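Local coordinates for WGR domain-containing protein (Bacteroides fragilis, PDB 2RA8), which is of unknown function but pairs a WGR domain, a module often linked to nucleic-acid binding, with a domain of leucine-rich repeats, at residues I259-E264 and I286-L291; N313-Y318 and D336-Q341. One frame throughout, in Å; residues are numbered along the deposited sequence.

Interaction 1 of 2, residues I259-E264 and I286-L291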
loop_
_atom_site.group_PDB
_atom_site.type_symbol
_atom_site.label_atom_id
_atom_site.label_comp_id
_atom_site.label_asym_id
_atom_site.label_seq_id
_atom_site.Cartn_x
_atom_site.Cartn_y
_atom_site.Cartn_z
ATOM N N ILE A 259 15.261 15.913 -5.951
ATOM C CA ILE A 259 15.745 15.173 -7.108
ATOM C C ILE A 259 15.855 13.847 -6.408
ATOM O O ILE A 259 16.772 13.616 -5.620
ATOM C CB ILE A 259 17.119 15.673 -7.596
ATOM C CG1 ILE A 259 17.026 17.155 -8.005
ATOM C CG2 ILE A 259 17.580 14.832 -8.774
ATOM C CD1 ILE A 259 15.963 17.445 -9.045
ATOM N N VAL A 260 14.893 12.981 -6.687
ATOM C CA VAL A 260 14.781 11.707 -6.000
ATOM C C VAL A 260 14.793 10.489 -6.856
ATOM O O VAL A 260 14.845 10.564 -8.078
ATOM C CB VAL A 260 13.456 11.682 -5.203
ATOM C CG1 VAL A 260 13.384 12.872 -4.267
ATOM C CG2 VAL A 260 12.268 11.709 -6.177
ATOM N N ASP A 261 14.743 9.338 -6.196
ATOM C CA ASP A 261 14.688 8.061 -6.890
ATOM C C ASP A 261 15.806 7.867 -7.907
ATOM O O ASP A 261 15.575 7.375 -9.013
ATOM C CB ASP A 261 13.310 7.955 -7.559
ATOM C CG ASP A 261 13.032 6.577 -8.119
ATOM O OD1 ASP A 261 13.154 5.586 -7.361
ATOM O OD2 ASP A 261 12.684 6.499 -9.316
ATOM N N ALA A 262 17.029 8.240 -7.529
ATOM C CA ALA A 262 18.190 8.109 -8.414
ATOM C C ALA A 262 19.208 7.116 -7.893
ATOM O O ALA A 262 19.351 6.948 -6.682
ATOM C CB ALA A 262 18.866 9.474 -8.593
ATOM N N GLU A 263 19.922 6.462 -8.808
ATOM C CA GLU A 263 20.965 5.506 -8.433
ATOM C C GLU A 263 22.116 6.268 -7.833
ATOM O O GLU A 263 22.760 5.805 -6.899
ATOM C CB GLU A 263 21.459 4.732 -9.654
ATOM C CG GLU A 263 20.838 3.353 -9.801
ATOM C CD GLU A 263 21.331 2.614 -11.035
ATOM O OE1 GLU A 263 22.564 2.564 -11.252
ATOM O OE2 GLU A 263 20.485 2.074 -11.782
ATOM N N GLU A 264 22.375 7.455 -8.368
ATOM C CA GLU A 264 23.446 8.305 -7.859
ATOM C C GLU A 264 22.848 9.347 -6.948
ATOM O O GLU A 264 22.989 10.552 -7.171
ATOM C CB GLU A 264 24.186 8.981 -9.014
ATOM C CG GLU A 264 24.865 7.995 -9.958
ATOM C CD GLU A 264 25.634 8.681 -11.075
ATOM O OE1 GLU A 264 26.588 9.428 -10.773
ATOM O OE2 GLU A 264 25.283 8.472 -12.257
ATOM N N ILE A 286 15.735 14.100 -0.698
ATOM C CA ILE A 286 16.675 13.183 -1.317
ATOM C C ILE A 286 16.240 11.788 -0.989
ATOM O O ILE A 286 17.024 10.965 -0.525
ATOM C CB ILE A 286 18.106 13.414 -0.794
ATOM C CG1 ILE A 286 18.110 13.419 0.736
ATOM C CG2 ILE A 286 18.642 14.743 -1.328
ATOM C CD1 ILE A 286 19.467 13.131 1.351
ATOM N N SER A 287 14.967 11.520 -1.243
ATOM C CA SER A 287 14.373 10.219 -0.966
ATOM C C SER A 287 14.330 9.281 -2.140
ATOM O O SER A 287 14.790 9.601 -3.237
ATOM C CB SER A 287 12.950 10.418 -0.457
ATOM O OG SER A 287 12.187 11.144 -1.404
ATOM N N ALA A 288 13.776 8.099 -1.884
ATOM C CA ALA A 288 13.579 7.052 -2.881
ATOM C C ALA A 288 14.765 6.564 -3.666
ATOM O O ALA A 288 14.584 5.813 -4.632
ATOM C CB ALA A 288 12.478 7.483 -3.850
ATOM N N GLY A 289 15.978 6.946 -3.275
ATOM C CA GLY A 289 17.147 6.510 -4.028
ATOM C C GLY A 289 18.185 5.705 -3.264
ATOM O O GLY A 289 17.960 5.286 -2.119
ATOM N N VAL A 290 19.330 5.483 -3.906
ATOM C CA VAL A 290 20.426 4.741 -3.294
ATOM C C VAL A 290 21.317 5.695 -2.538
ATOM O O VAL A 290 22.465 5.931 -2.906
ATOM C CB VAL A 290 21.254 3.991 -4.353
ATOM C CG1 VAL A 290 22.325 3.152 -3.682
ATOM C CG2 VAL A 290 20.338 3.113 -5.184
ATOM N N LEU A 291 20.760 6.258 -1.473
ATOM C CA LEU A 291 21.456 7.198 -0.610
ATOM C C LEU A 291 22.186 6.345 0.409
ATOM O O LEU A 291 21.553 5.629 1.197
ATOM C CB LEU A 291 20.429 8.076 0.089
ATOM C CG LEU A 291 20.644 9.511 0.577
ATOM C CD1 LEU A 291 20.121 9.582 1.999
ATOM C CD2 LEU A 291 22.083 9.940 0.504
#
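Val260 and Asp261 meet Ser287 and Ala288 where two neighbouring turns of the leucine-rich repeat domain leave their parallel strands, 256-260 and 283-285, and run on as loops toward the helices behind. Two backbone bonds set the register. The amide of Asp261 donates to Ser287 O, N to O 3.0 Å, nearly straight at 173° and in the carbonyl plane. Further along the direction reverses, and Val290 N donates to Ala262 O at 3.1 Å, tilted slightly from the carbonyl plane. Between these bonds the backbones come close, Asp261 CA lying 4.1 Å from Gly289 CA; Gly289 CA, carrying no side chain, lies 3.5 Å from Ala262 O.

Side chains fill in round this frame. Val260 CB rests 3.2 Å from Ser287 O, while its CG1, anti to the carbonyl carbon, reaches Ser287 OG, a hydroxyl bonded to Asp285 OD1. Val290, at the centre of an inverse gamma turn, turns CB to Glu263 O at 3.5 Å. One shell out, strand 223-227 covers Val260 and Asp261 through Tyr227, and Leu355 N, probably the start of the C-terminal purification tag, bonds Asp261 OD1. That carboxylate oxygen also sits 3.1 Å from Ala288 O, two acceptors side by side, whereas Asp261 CA points its hydrogen at the same carbonyl, CA to O 3.2 Å.

Interaction 2 of 2, residues N313-Y318 and D336-Q341; sequences NMKYNY and DVSDSQ
Asn317 packs its side-chain amide against the backbone of Val337 and the hydroxyl of Ser340, and this buried group forms the tight half of the contact. A chi1 of 61° puts the amide carbon CG between the backbone N and the carbonyl carbon, and from there both ND2 and OD1 reach the other segment. ND2 gives one bond to Met314 O in its own segment and another across to Val337 O at 2.9 Å; both acceptors lie near the amide plane, although ND2 stands well above the plane of the Val337 carbonyl. OD1 accepts a hydrogen bond from Ser340 OG at 2.7 Å and another from Leu319 N, so both ends of the amide are gripped and its rotation is fixed.

Backbone bonds run alongside: Met314 N to Asp336 O, Tyr316 N to Ser338 O at 2.9 Å and 172°, and Gln341 N to Asn317 O. Residues pair in step from Asn313 with Asp336 to Tyr318 with Gln341, the parallel stacking of successive leucine-rich repeat turns, here at the last strand of the sheet, 334-336. On the buried flank Met314, a selenomethionine, lays CE 3.6 Å from Val337 CG1. Gln341 CB sits over one face of the Tyr318 ring, 3.7 Å from its centroid and offset toward the rim, a CH-pi contact; the Tyr318 hydroxyl is bonded to Ile352 N.

The solvent side, where Lys315 is exposed and Asp336, Ser338 and Asp339 partly so, is held mostly through side chains. Lys315 crosses Asp336 obliquely, then bends at its last torsion (chi4 55°), bringing NZ to Asp339 OD2 in a 2.7 Å salt bridge. Asp336 OD1 instead turns back on its own segment, closing an Asx turn with Ser338 N and accepting from Ser338 OG. A water bridges two side chains, donating to Asn313 OD1 at 2.7 Å and to Asp336 OD2 at 3.0 Å.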
loop_
_atom_site.group_PDB
_atom_site.type_symbol
_atom_site.label_atom_id
_atom_site.label_comp_id
_atom_site.label_asym_id
_atom_site.label_seq_id
_atom_site.Cartn_x
_atom_site.Cartn_y
_atom_site.Cartn_z
ATOM N N ASN A 313 14.113 14.934 3.868
ATOM C CA ASN A 313 13.458 13.671 3.567
ATOM C C ASN A 313 14.402 12.670 2.955
ATOM O O ASN A 313 14.912 12.873 1.855
ATOM C CB ASN A 313 12.265 13.904 2.624
ATOM C CG ASN A 313 11.452 12.643 2.389
ATOM O OD1 ASN A 313 11.368 11.777 3.259
ATOM N ND2 ASN A 313 10.831 12.543 1.216
HETATM N N MSE A 314 14.639 11.579 3.676
HETATM C CA MSE A 314 15.518 10.511 3.208
HETATM C C MSE A 314 14.777 9.195 3.259
HETATM O O MSE A 314 15.374 8.127 3.401
HETATM C CB MSE A 314 16.775 10.442 4.080
HETATM C CG MSE A 314 17.619 11.720 4.031
HETATM SE SE MSE A 314 19.227 11.671 5.134
HETATM C CE MSE A 314 18.534 12.470 6.743
ATOM N N LYS A 315 13.455 9.279 3.145
ATOM C CA LYS A 315 12.591 8.104 3.172
ATOM C C LYS A 315 12.969 7.200 2.030
ATOM O O LYS A 315 12.940 7.605 0.874
ATOM C CB LYS A 315 11.135 8.549 3.076
ATOM C CG LYS A 315 10.103 7.475 3.358
ATOM C CD LYS A 315 8.761 8.128 3.668
ATOM C CE LYS A 315 7.595 7.193 3.398
ATOM N NZ LYS A 315 7.727 5.911 4.134
ATOM N N TYR A 316 13.311 5.957 2.369
ATOM C CA TYR A 316 13.789 4.927 1.436
ATOM C C TYR A 316 15.231 5.274 1.167
ATOM O O TYR A 316 15.541 6.219 0.429
ATOM C CB TYR A 316 13.007 4.868 0.111
ATOM C CG TYR A 316 13.477 3.725 -0.784
ATOM C CD1 TYR A 316 14.585 3.880 -1.622
ATOM C CD2 TYR A 316 12.888 2.458 -0.709
ATOM C CE1 TYR A 316 15.101 2.810 -2.352
ATOM C CE2 TYR A 316 13.404 1.374 -1.441
ATOM C CZ TYR A 316 14.510 1.565 -2.254
ATOM O OH TYR A 316 15.052 0.515 -2.965
ATOM N N ASN A 317 16.125 4.507 1.781
ATOM C CA ASN A 317 17.557 4.748 1.663
ATOM C C ASN A 317 18.358 3.493 1.924
ATOM O O ASN A 317 17.807 2.407 2.103
ATOM C CB ASN A 317 17.967 5.810 2.686
ATOM C CG ASN A 317 17.699 5.367 4.118
ATOM O OD1 ASN A 317 18.298 4.405 4.602
ATOM N ND2 ASN A 317 16.791 6.059 4.798
ATOM N N TYR A 318 19.676 3.645 1.956
ATOM C CA TYR A 318 20.573 2.527 2.212
ATOM C C TYR A 318 21.574 2.934 3.274
ATOM O O TYR A 318 22.760 2.639 3.166
ATOM C CB TYR A 318 21.300 2.110 0.920
ATOM C CG TYR A 318 20.514 1.188 0.010
ATOM C CD1 TYR A 318 20.587 -0.199 0.157
ATOM C CD2 TYR A 318 19.704 1.699 -1.004
ATOM C CE1 TYR A 318 19.871 -1.056 -0.690
ATOM C CE2 TYR A 318 18.986 0.851 -1.853
ATOM C CZ TYR A 318 19.077 -0.518 -1.690
ATOM O OH TYR A 318 18.380 -1.345 -2.536
ATOM N N ASP A 336 13.520 12.218 7.947
ATOM C CA ASP A 336 12.864 10.940 7.769
ATOM C C ASP A 336 13.862 9.989 7.158
ATOM O O ASP A 336 14.193 10.088 5.973
ATOM C CB ASP A 336 11.651 11.066 6.849
ATOM C CG ASP A 336 10.795 9.811 6.850
ATOM O OD1 ASP A 336 11.367 8.708 6.989
ATOM O OD2 ASP A 336 9.557 9.931 6.699
ATOM N N VAL A 337 14.357 9.063 7.967
ATOM C CA VAL A 337 15.327 8.092 7.482
ATOM C C VAL A 337 14.713 6.717 7.425
ATOM O O VAL A 337 15.419 5.718 7.336
ATOM C CB VAL A 337 16.587 8.074 8.381
ATOM C CG1 VAL A 337 17.445 9.288 8.085
ATOM C CG2 VAL A 337 16.183 8.084 9.849
ATOM N N SER A 338 13.382 6.675 7.447
ATOM C CA SER A 338 12.628 5.424 7.416
ATOM C C SER A 338 12.793 4.661 6.133
ATOM O O SER A 338 13.347 5.170 5.162
ATOM C CB SER A 338 11.129 5.697 7.632
ATOM O OG SER A 338 10.523 6.226 6.459
ATOM N N ASP A 339 12.294 3.427 6.132
ATOM C CA ASP A 339 12.358 2.540 4.979
ATOM C C ASP A 339 13.742 2.256 4.472
ATOM O O ASP A 339 13.956 2.120 3.263
ATOM C CB ASP A 339 11.492 3.085 3.840
ATOM C CG ASP A 339 10.026 2.706 3.993
ATOM O OD1 ASP A 339 9.713 1.501 3.894
ATOM O OD2 ASP A 339 9.189 3.607 4.217
ATOM N N SER A 340 14.698 2.161 5.388
ATOM C CA SER A 340 16.066 1.847 5.011
ATOM C C SER A 340 16.065 0.456 4.440
ATOM O O SER A 340 15.354 -0.422 4.926
ATOM C CB SER A 340 16.998 1.884 6.235
ATOM O OG SER A 340 17.116 3.194 6.759
ATOM N N GLN A 341 16.853 0.245 3.395
ATOM C CA GLN A 341 16.941 -1.063 2.773
ATOM C C GLN A 341 18.185 -1.742 3.286
ATOM O O GLN A 341 18.971 -1.130 4.012
ATOM C CB GLN A 341 17.014 -0.923 1.253
ATOM C CG GLN A 341 15.870 -0.107 0.643
ATOM C CD GLN A 341 14.496 -0.692 0.942
ATOM O OE1 GLN A 341 13.758 -0.186 1.789
ATOM N NE2 GLN A 341 14.153 -1.769 0.249
HETATM O O HOH W 1 8.868 11.393 4.160
#

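Overall arrangement
Both contacts join consecutive loops that follow parallel strands of the same sheet, and they adjoin, with centres about 10 Å apart. Segments 286-291 and 313-318 share the boundary: Ala288 N lies 2.9 Å from Lys315 O, and Leu291 O lies 2.8 Å from Tyr318 N, both probable hydrogen bonds that continue the stacking from one contact into the next. Interaction 1, inside the row of repeats, is almost wholly buried and relies on backbone bonds with small side chains. Interaction 2, at the C-terminal edge strand of the parallel sheet, 334-336, is only partly buried and covers more surface, 609 against 338 Å², adding a side-chain amide, a salt bridge and a bridging water.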